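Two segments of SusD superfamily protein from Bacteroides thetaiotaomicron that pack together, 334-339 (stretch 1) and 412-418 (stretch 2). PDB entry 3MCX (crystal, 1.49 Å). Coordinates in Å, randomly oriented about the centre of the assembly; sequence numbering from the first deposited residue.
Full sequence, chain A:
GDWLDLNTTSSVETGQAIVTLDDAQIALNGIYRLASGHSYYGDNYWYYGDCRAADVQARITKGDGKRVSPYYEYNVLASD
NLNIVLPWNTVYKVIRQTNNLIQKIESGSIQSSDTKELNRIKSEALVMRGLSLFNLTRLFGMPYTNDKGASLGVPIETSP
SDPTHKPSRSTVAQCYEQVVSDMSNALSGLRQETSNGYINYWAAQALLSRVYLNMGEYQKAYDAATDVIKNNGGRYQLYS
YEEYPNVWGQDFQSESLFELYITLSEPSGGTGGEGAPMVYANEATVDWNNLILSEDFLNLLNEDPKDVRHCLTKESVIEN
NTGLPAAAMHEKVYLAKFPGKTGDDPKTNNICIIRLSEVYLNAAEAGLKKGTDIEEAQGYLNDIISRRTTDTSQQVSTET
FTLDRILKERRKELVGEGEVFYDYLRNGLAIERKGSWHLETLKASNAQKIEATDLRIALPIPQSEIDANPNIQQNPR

Stretch 1 334-339: YLAKFP
Stretch 2, residues 412-418: KELVGEG

Stretch 1 leaves a strand at Tyr-334 and Leu-335 (phi/psi -100/126 and -86/127), turns through Ala-336 (-107/25) and Lys-337 (-68/-25), and runs on as loop through Phe-338 (-127/65) and Pro-339 (-84/-4). Stretch 2 enters as helix at Lys-412 and Glu-413 (-68/-44, -78/-38), then makes a type II turn from Leu-414 (-110/11) to Glu-417 (-111/14), with Val-415 at -52/130 and Gly-416 at 88/-3. Gly-418 follows at 84/11, a positive phi that favours glycine. Glu-417 N closes the turn on Leu-414 O at 3.0 Å. The register is set by Lys-337 CA and Gly-416 CA, 7.5 Å apart.

The contact is built around one buried amine. The CA-CB bond of Lys-337 points toward stretch 2, and with chi1 at -83° (m) and chi2 to chi4 t the extended chain carries NZ to the turn. Lys-337 NZ donates to Glu-413 O at 2.9 Å and to Val-415 O at 2.8 Å, and forms a hydrogen-bonded salt bridge with Glu-417 OE2 at 2.8 Å. A long chain ending in three N-H donors suits this site: two carbonyls and a carboxylate take one hydrogen bond each, and the carboxylate balances the charge. Glu-417 (m, t, chi3 81°) starts sideways, but its end comes nearer to reach the amine.

Leu-335 and Phe-338 pack beside this polar centre. Leu-335 (t, p) points toward the turn, placing CD1 4.0 Å from Val-415 CG1 and CD2 3.7 Å from Gly-416 CA; Val-415 (p) points sideways, its CG1 giving Leu-335 an apolar surface. Phe-338 (chi1 -45°, chi2 -59°) points toward stretch 2, its flat ring fitting edge-on beside the turn, with CZ 3.4 Å from Gly-416 O and 4.2 Å from Glu-417 CG.

Gly-416 satisfies two rules: a CB would jam against the Val-415 carbonyl at these backbone angles and would lie 2.5 Å from Leu-335 CD2, a clash. Together the stretches bury 266 Å², Lys-337 contributing the largest share.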

# COMPACT_ATOMS: atom_id res chain seq x y z
N TYR A 334 -3.01 -2.37 -19.82
CA TYR A 334 -2.52 -1.16 -19.17
C TYR A 334 -3.55 -0.68 -18.15
O TYR A 334 -4.74 -0.57 -18.49
CB TYR A 334 -2.22 -0.07 -20.21
CG TYR A 334 -1.05 -0.45 -21.08
CD1 TYR A 334 -1.21 -1.29 -22.12
CD2 TYR A 334 0.26 0.01 -20.82
CE1 TYR A 334 -0.16 -1.70 -22.91
CE2 TYR A 334 1.33 -0.40 -21.61
CZ TYR A 334 1.11 -1.21 -22.68
OH TYR A 334 2.14 -1.62 -23.52
N LEU A 335 -3.13 -0.48 -16.91
CA LEU A 335 -4.00 -0.01 -15.84
C LEU A 335 -4.04 1.51 -15.89
O LEU A 335 -2.97 2.13 -15.84
CB LEU A 335 -3.44 -0.49 -14.50
CG LEU A 335 -4.28 -0.11 -13.27
CD1 LEU A 335 -5.65 -0.75 -13.36
CD2 LEU A 335 -3.55 -0.43 -11.95
N ALA A 336 -5.22 2.11 -15.92
CA ALA A 336 -5.38 3.56 -16.12
C ALA A 336 -5.80 4.30 -14.83
O ALA A 336 -6.42 5.35 -14.90
CB ALA A 336 -6.36 3.84 -17.26
N LYS A 337 -5.50 3.75 -13.66
CA LYS A 337 -5.86 4.38 -12.40
C LYS A 337 -5.12 5.69 -12.10
O LYS A 337 -5.63 6.49 -11.35
CB LYS A 337 -5.67 3.45 -11.21
CG LYS A 337 -6.79 2.51 -11.00
CD LYS A 337 -6.67 1.79 -9.67
CE LYS A 337 -7.90 0.96 -9.49
NZ LYS A 337 -7.86 0.07 -8.33
N PHE A 338 -3.92 5.89 -12.65
CA PHE A 338 -3.08 7.03 -12.26
C PHE A 338 -2.64 7.83 -13.48
O PHE A 338 -1.45 7.95 -13.79
CB PHE A 338 -1.87 6.50 -11.46
CG PHE A 338 -2.24 5.48 -10.42
CD1 PHE A 338 -3.13 5.81 -9.41
CD2 PHE A 338 -1.77 4.16 -10.51
CE1 PHE A 338 -3.53 4.84 -8.45
CE2 PHE A 338 -2.17 3.19 -9.55
CZ PHE A 338 -3.05 3.55 -8.53
N PRO A 339 -3.60 8.46 -14.19
CA PRO A 339 -3.27 9.13 -15.45
C PRO A 339 -2.74 10.56 -15.27
O PRO A 339 -2.40 11.22 -16.26
CB PRO A 339 -4.61 9.16 -16.14
CG PRO A 339 -5.59 9.41 -14.98
CD PRO A 339 -5.05 8.53 -13.90
N LYS A 412 -10.37 -6.95 -7.66
CA LYS A 412 -10.96 -6.08 -8.68
C LYS A 412 -10.86 -4.59 -8.25
O LYS A 412 -10.53 -3.73 -9.05
CB LYS A 412 -12.42 -6.43 -8.93
CG LYS A 412 -12.65 -7.79 -9.58
CD LYS A 412 -14.12 -8.12 -9.67
CE LYS A 412 -14.37 -9.56 -10.08
NZ LYS A 412 -15.81 -9.82 -10.38
N GLU A 413 -11.16 -4.30 -7.00
CA GLU A 413 -11.29 -2.94 -6.51
C GLU A 413 -9.95 -2.27 -6.27
O GLU A 413 -9.80 -1.09 -6.53
CB GLU A 413 -12.12 -2.90 -5.21
CG GLU A 413 -12.43 -1.48 -4.73
CD GLU A 413 -13.15 -0.65 -5.79
OE1 GLU A 413 -14.05 -1.21 -6.45
OE2 GLU A 413 -12.83 0.56 -5.97
N LEU A 414 -8.98 -3.02 -5.75
CA LEU A 414 -7.75 -2.44 -5.21
C LEU A 414 -6.51 -2.72 -6.06
O LEU A 414 -5.40 -2.42 -5.65
CB LEU A 414 -7.53 -2.95 -3.78
CG LEU A 414 -8.67 -2.61 -2.80
CD1 LEU A 414 -8.44 -3.24 -1.43
CD2 LEU A 414 -8.81 -1.09 -2.66
N VAL A 415 -6.73 -3.24 -7.26
CA VAL A 415 -5.62 -3.46 -8.19
C VAL A 415 -4.81 -2.17 -8.36
O VAL A 415 -5.36 -1.11 -8.56
CB VAL A 415 -6.12 -3.98 -9.57
CG1 VAL A 415 -7.02 -2.94 -10.30
CG2 VAL A 415 -4.93 -4.40 -10.45
N GLY A 416 -3.50 -2.26 -8.22
CA GLY A 416 -2.66 -1.07 -8.40
C GLY A 416 -2.45 -0.24 -7.14
O GLY A 416 -1.68 0.71 -7.16
N GLU A 417 -3.08 -0.61 -6.04
CA GLU A 417 -3.07 0.19 -4.82
C GLU A 417 -2.26 -0.43 -3.66
O GLU A 417 -2.30 0.07 -2.52
CB GLU A 417 -4.51 0.58 -4.43
CG GLU A 417 -5.14 1.48 -5.49
CD GLU A 417 -6.59 1.81 -5.20
OE1 GLU A 417 -6.86 2.71 -4.40
OE2 GLU A 417 -7.45 1.11 -5.76
N GLY A 418 -1.46 -1.43 -3.99
CA GLY A 418 -0.40 -1.86 -3.10
C GLY A 418 -0.74 -2.83 -1.99
O GLY A 418 0.10 -3.09 -1.16